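Local coordinates for gluconate kinase (Lactobacillus acidophilus, PDB 3LL3) that acts as a xylulose kinase of the FGGY family, transferring a phosphate group from ATP to D-xylulose, at the interface of chains A and B. Coordinates in Å, arbitrary orientation; residue numbers count along the deposited sequence, not the author numbering. Chains: chain A/B, Gluconate kinase.

Contact 1: the interface of chains A and B. Residues chain A 335, 357-358, 477, 481; chain B 485, 488, 491-492.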
ATOM      1  N   ILE A 335      -7.041   0.141   3.281  1.00 24.24           N
ATOM      2  CA  ILE A 335      -6.983  -1.279   2.949  1.00 22.83           C
ATOM      3  C   ILE A 335      -5.560  -1.839   3.069  1.00 24.85           C
ATOM      4  O   ILE A 335      -4.600  -1.248   2.553  1.00 22.19           O
ATOM      5  CB  ILE A 335      -7.491  -1.551   1.524  1.00 24.16           C
ATOM      6  CG1 ILE A 335      -8.990  -1.260   1.430  1.00 24.99           C
ATOM      7  CG2 ILE A 335      -7.178  -3.014   1.111  1.00 22.45           C
ATOM      8  CD1 ILE A 335      -9.817  -1.964   2.492  1.00 24.18           C
ATOM      9  N   VAL A 357      -3.332   0.309   0.780  1.00 21.11           N
ATOM     10  CA  VAL A 357      -3.920   1.208  -0.225  1.00 21.95           C
ATOM     11  C   VAL A 357      -5.022   2.097   0.351  1.00 25.44           C
ATOM     12  O   VAL A 357      -5.940   1.610   1.012  1.00 23.34           O
ATOM     13  CB  VAL A 357      -4.468   0.434  -1.462  1.00 23.48           C
ATOM     14  CG1 VAL A 357      -5.058   1.408  -2.508  1.00 24.01           C
ATOM     15  CG2 VAL A 357      -3.383  -0.428  -2.091  1.00 22.83           C
ATOM     16  N   GLY A 358      -4.935   3.405   0.090  1.00 25.89           N
ATOM     17  CA  GLY A 358      -5.938   4.347   0.559  1.00 26.08           C
ATOM     18  C   GLY A 358      -5.444   5.353   1.585  1.00 25.24           C
ATOM     19  O   GLY A 358      -6.220   5.880   2.362  1.00 27.33           O
ATOM     20  N   LEU A 477     -14.794  -2.948  -0.841  1.00 27.46           N
ATOM     21  CA  LEU A 477     -13.649  -2.115  -1.208  1.00 26.46           C
ATOM     22  C   LEU A 477     -12.347  -2.924  -1.110  1.00 27.58           C
ATOM     23  O   LEU A 477     -11.472  -2.797  -1.959  1.00 27.28           O
ATOM     24  CB  LEU A 477     -13.571  -0.875  -0.316  1.00 27.20           C
ATOM     25  CG  LEU A 477     -12.356   0.042  -0.495  1.00 28.82           C
ATOM     26  CD1 LEU A 477     -12.248   0.539  -1.921  1.00 29.83           C
ATOM     27  CD2 LEU A 477     -12.434   1.209   0.486  1.00 29.16           C
ATOM     28  N   ILE A 481      -9.700  -3.501  -4.300  1.00 26.63           N
ATOM     29  CA  ILE A 481      -8.258  -3.230  -4.309  1.00 26.95           C
ATOM     30  C   ILE A 481      -7.471  -4.507  -4.642  1.00 26.30           C
ATOM     31  O   ILE A 481      -6.514  -4.492  -5.422  1.00 26.00           O
ATOM     32  CB  ILE A 481      -7.788  -2.636  -2.963  1.00 26.59           C
ATOM     33  CG1 ILE A 481      -8.581  -1.367  -2.629  1.00 27.28           C
ATOM     34  CG2 ILE A 481      -6.291  -2.359  -2.982  1.00 25.40           C
ATOM     35  CD1 ILE A 481      -8.688  -0.358  -3.762  1.00 28.15           C
TER
ATOM     36  N   LEU B 485      -3.773   1.194 -10.181  1.00 25.59           N
ATOM     37  CA  LEU B 485      -4.664   1.770  -9.165  1.00 28.72           C
ATOM     38  C   LEU B 485      -5.381   3.058  -9.600  1.00 27.57           C
ATOM     39  O   LEU B 485      -6.225   3.572  -8.876  1.00 29.61           O
ATOM     40  CB  LEU B 485      -3.891   2.032  -7.867  1.00 23.72           C
ATOM     41  CG  LEU B 485      -3.423   0.800  -7.077  1.00 24.82           C
ATOM     42  CD1 LEU B 485      -2.370   1.154  -6.045  1.00 21.92           C
ATOM     43  CD2 LEU B 485      -4.611   0.098  -6.398  1.00 25.20           C
ATOM     44  N   SER B 488      -9.117   3.315  -9.138  1.00 30.54           N
ATOM     45  CA  SER B 488      -9.684   2.747  -7.923  1.00 31.12           C
ATOM     46  C   SER B 488      -9.956   3.745  -6.803  1.00 32.53           C
ATOM     47  O   SER B 488     -10.469   3.365  -5.758  1.00 36.70           O
ATOM     48  CB  SER B 488      -8.781   1.621  -7.403  1.00 32.07           C
ATOM     49  OG  SER B 488      -8.824   0.504  -8.283  1.00 33.16           O
ATOM     50  N   LYS B 491     -13.527   5.072  -5.165  1.00 44.56           N
ATOM     51  CA  LYS B 491     -14.204   4.077  -4.359  1.00 47.17           C
ATOM     52  C   LYS B 491     -14.040   4.314  -2.843  1.00 46.57           C
ATOM     53  O   LYS B 491     -14.822   3.790  -2.060  1.00 48.63           O
ATOM     54  CB  LYS B 491     -13.686   2.692  -4.780  1.00 45.61           C
ATOM     55  CG  LYS B 491     -14.722   1.555  -4.741  1.00 55.30           C
ATOM     56  CD  LYS B 491     -15.785   1.680  -5.848  1.00 58.03           C
ATOM     57  CE  LYS B 491     -16.309   0.302  -6.300  1.00 55.28           C
ATOM     58  NZ  LYS B 491     -16.591  -0.652  -5.167  1.00 57.37           N
ATOM     59  N   PHE B 492     -13.044   5.119  -2.445  1.00 45.27           N
ATOM     60  CA  PHE B 492     -12.689   5.357  -1.031  1.00 40.61           C
ATOM     61  C   PHE B 492     -13.493   6.465  -0.353  1.00 49.79           C
ATOM     62  O   PHE B 492     -13.301   6.734   0.846  1.00 47.21           O
ATOM     63  CB  PHE B 492     -11.211   5.759  -0.900  1.00 38.55           C
ATOM     64  CG  PHE B 492     -10.228   4.616  -1.062  1.00 36.30           C
ATOM     65  CD1 PHE B 492      -9.720   4.300  -2.300  1.00 32.92           C
ATOM     66  CD2 PHE B 492      -9.789   3.903   0.035  1.00 32.24           C
ATOM     67  CE1 PHE B 492      -8.813   3.276  -2.458  1.00 31.01           C
ATOM     68  CE2 PHE B 492      -8.886   2.871  -0.107  1.00 30.98           C
ATOM     69  CZ  PHE B 492      -8.392   2.557  -1.358  1.00 30.72           C
TER

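Contact 2: the interface of chains A and B. Residues chain A 354, 492; chain B 333, 335, 357-358, 477, 481.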
ATOM      1  N   GLY A 354       2.283  -7.853  -0.253  1.00 21.44           N
ATOM      2  CA  GLY A 354       1.344  -7.064   0.536  1.00 22.72           C
ATOM      3  C   GLY A 354       1.262  -5.603   0.104  1.00 22.38           C
ATOM      4  O   GLY A 354       2.191  -5.112  -0.537  1.00 22.37           O
ATOM      5  N   PHE A 492       7.104  -7.567  -9.795  1.00 38.28           N
ATOM      6  CA  PHE A 492       8.055  -7.368  -8.694  1.00 35.85           C
ATOM      7  C   PHE A 492       9.266  -8.296  -8.722  1.00 46.10           C
ATOM      8  O   PHE A 492      10.117  -8.247  -7.825  1.00 47.24           O
ATOM      9  CB  PHE A 492       7.344  -7.475  -7.332  1.00 37.39           C
ATOM     10  CG  PHE A 492       6.442  -6.315  -7.047  1.00 34.02           C
ATOM     11  CD1 PHE A 492       5.145  -6.297  -7.532  1.00 32.76           C
ATOM     12  CD2 PHE A 492       6.913  -5.204  -6.349  1.00 32.52           C
ATOM     13  CE1 PHE A 492       4.311  -5.195  -7.295  1.00 31.46           C
ATOM     14  CE2 PHE A 492       6.090  -4.103  -6.114  1.00 31.60           C
ATOM     15  CZ  PHE A 492       4.793  -4.097  -6.592  1.00 28.58           C
TER
ATOM     16  N   ASN B 333      12.444  -2.969  -4.322  1.00 28.97           N
ATOM     17  CA  ASN B 333      11.289  -2.915  -5.216  1.00 27.14           C
ATOM     18  C   ASN B 333       9.962  -2.564  -4.547  1.00 29.82           C
ATOM     19  O   ASN B 333       8.897  -2.819  -5.117  1.00 29.28           O
ATOM     20  CB  ASN B 333      11.142  -4.207  -6.020  1.00 31.70           C
ATOM     21  CG  ASN B 333      12.063  -4.257  -7.233  1.00 33.83           C
ATOM     22  OD1 ASN B 333      12.770  -3.286  -7.552  1.00 31.90           O
ATOM     23  ND2 ASN B 333      12.049  -5.393  -7.926  1.00 30.59           N
ATOM     24  N   ILE B 335       7.144  -0.030  -3.820  1.00 25.14           N
ATOM     25  CA  ILE B 335       6.621   1.187  -4.441  1.00 22.51           C
ATOM     26  C   ILE B 335       5.732   1.965  -3.470  1.00 26.37           C
ATOM     27  O   ILE B 335       4.842   1.374  -2.821  1.00 23.74           O
ATOM     28  CB  ILE B 335       5.784   0.856  -5.671  1.00 24.29           C
ATOM     29  CG1 ILE B 335       6.658   0.218  -6.765  1.00 26.47           C
ATOM     30  CG2 ILE B 335       5.081   2.103  -6.176  1.00 22.91           C
ATOM     31  CD1 ILE B 335       7.868   1.067  -7.152  1.00 25.71           C
ATOM     32  N   VAL B 357       2.944  -0.550  -2.233  1.00 20.36           N
ATOM     33  CA  VAL B 357       2.673  -1.791  -2.961  1.00 24.24           C
ATOM     34  C   VAL B 357       3.961  -2.591  -3.153  1.00 26.96           C
ATOM     35  O   VAL B 357       4.986  -2.032  -3.576  1.00 26.65           O
ATOM     36  CB  VAL B 357       2.020  -1.520  -4.336  1.00 20.90           C
ATOM     37  CG1 VAL B 357       1.730  -2.820  -5.072  1.00 23.80           C
ATOM     38  CG2 VAL B 357       0.727  -0.744  -4.151  1.00 21.10           C
ATOM     39  N   GLY B 358       3.909  -3.882  -2.813  1.00 24.65           N
ATOM     40  CA  GLY B 358       5.041  -4.783  -2.986  1.00 25.51           C
ATOM     41  C   GLY B 358       5.691  -5.229  -1.698  1.00 25.77           C
ATOM     42  O   GLY B 358       6.860  -5.569  -1.680  1.00 26.39           O
ATOM     43  N   LEU B 477       8.127   0.069 -13.061  1.00 28.08           N
ATOM     44  CA  LEU B 477       7.321  -0.631 -12.086  1.00 28.23           C
ATOM     45  C   LEU B 477       6.466   0.391 -11.315  1.00 28.19           C
ATOM     46  O   LEU B 477       5.273   0.171 -11.104  1.00 25.84           O
ATOM     47  CB  LEU B 477       8.206  -1.425 -11.132  1.00 29.65           C
ATOM     48  CG  LEU B 477       7.530  -2.199 -10.000  1.00 29.92           C
ATOM     49  CD1 LEU B 477       6.464  -3.145 -10.548  1.00 29.83           C
ATOM     50  CD2 LEU B 477       8.574  -2.952  -9.183  1.00 29.50           C
ATOM     51  N   ILE B 481       2.250   0.240 -11.229  1.00 26.57           N
ATOM     52  CA  ILE B 481       1.430   0.285 -10.018  1.00 25.43           C
ATOM     53  C   ILE B 481       0.471   1.497 -10.002  1.00 28.34           C
ATOM     54  O   ILE B 481      -0.714   1.362  -9.674  1.00 26.35           O
ATOM     55  CB  ILE B 481       2.310   0.273  -8.751  1.00 25.49           C
ATOM     56  CG1 ILE B 481       3.263  -0.932  -8.754  1.00 25.74           C
ATOM     57  CG2 ILE B 481       1.439   0.301  -7.486  1.00 22.41           C
ATOM     58  CD1 ILE B 481       2.570  -2.317  -8.821  1.00 24.58           C
TER

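Contact 1: the interface of chains A and B
B:Phe492 pushes its ring between A:Leu477 and A:Ile481 of helix 465-485 and the end of strand 354-359 at A:Val357 and A:Gly358. The patch is an apolar socket in the two-fold interface of the deposited dimer, and B:Phe492 comes from the 3-10 turn 489-492 near the C-terminal end of its chain. Its CB serves mainly to direct the ring. With CG anti to the carbonyl carbon (chi1 -75°) and the ring turned across the CA-CB-CG plane (chi2 90°), the two faces are presented to different elements of chain A. Along one side of the ring, CD2 meets the methyl CD2 of A:Leu477 at 3.8 Å. Farther out, CE2 lies under A:Gly358 CA at 3.4 Å, and the backbone carbonyl oxygen of A:Val357 is near the same carbon. The far end, CZ, touches A:Val357 CG1 at 3.7 Å, while CE1 on the return side faces A:Ile481 CD1 at 3.9 Å.

The two faces are covered differently. A:Leu477 CD1 stands 4.3 Å above the plane of the B:Phe492 ring, over its centre. A:Gly358 CA approaches CE2 from the opposite face, where the glycine backbone itself forms the wall. A:Leu477 places its CG anti to the backbone N (chi1 175°), and its two methyls divide the work: CD2 goes to the ring rim, and CD1 both caps the face and meets the CB and CG of B:Lys491, a poorly ordered residue whose side chain runs past the leucine in the opposite direction. A:Ile481 reaches the ring from the opposite direction to the phenylalanine, and its CD1 also meets the CB of B:Ser488. At the far margin A:Val357 and B:Leu485 point at each other tip to tip, CG1 to CD2 at 4.1 Å.

Contact 2: the interface of chains A and B
The C-terminal 3-10 turn 490-492 of chain A delivers A:Phe492 to chain B, where helix 465-485, strand 354-359 and the short turn 331-333 form the receiving pocket in the two-fold interface of the deposited dimer. The aromatic side chain has its CG anti to the carbonyl carbon (chi1 -71°), which places the ring in this pocket. At one edge, in the plane of the ring, lies the backbone carbonyl oxygen of B:Asn333, 3.2 Å from CE2 and nearly as near to CD2. A carbonyl oxygen against the aromatic C-H rim is a favourable electrostatic arrangement, although probably a modest one. The amide ND2 of the same asparagine points to the backbone O of A:Phe492 in a weak hydrogen bond, so B:Asn333 addresses both the ring and the main chain of one residue.

Carbon contacts complete the grip. B:Gly358 CA sits over CE2 on one face at 3.4 Å, a close backbone approach to the ring. The methyl CD2 of B:Leu477 comes from the opposite side of the ring plane to CD2 at 4.0 Å. At the far end, CZ meets B:Ile481 CD1 and B:Val357 CG1, each at 3.6 Å. The isoleucine side chain arrives from the direction opposite to the phenylalanine, whereas the valine crosses it at about a right angle, and the ring tip is thus held between helix and strand.

Beside the aromatic pocket, strand 354-359 of one chain is linked to the same strand of the other by a main-chain hydrogen bond. The amide N of B:Gly358 donates to the carbonyl O of A:Gly354 at 3.1 Å.

Contact 1 and contact 2 are related by the two-fold axis of the dimer, and the centres of their C-alpha atoms are about 15 Å apart. Each chain contributes Phe492, near its C-terminal end, to one and the receiving helix 465-485 and strand 354-359 to the other, so each chain inserts its C-terminal turn into a socket of the other. Contact 1 samples more of the flanking C-terminal residues; contact 2 adds turn 331-333 and the strand-to-strand link. Two matching sockets this close together could reinforce one another in a dimer, although the structure alone does not show that this pairing persists in solution.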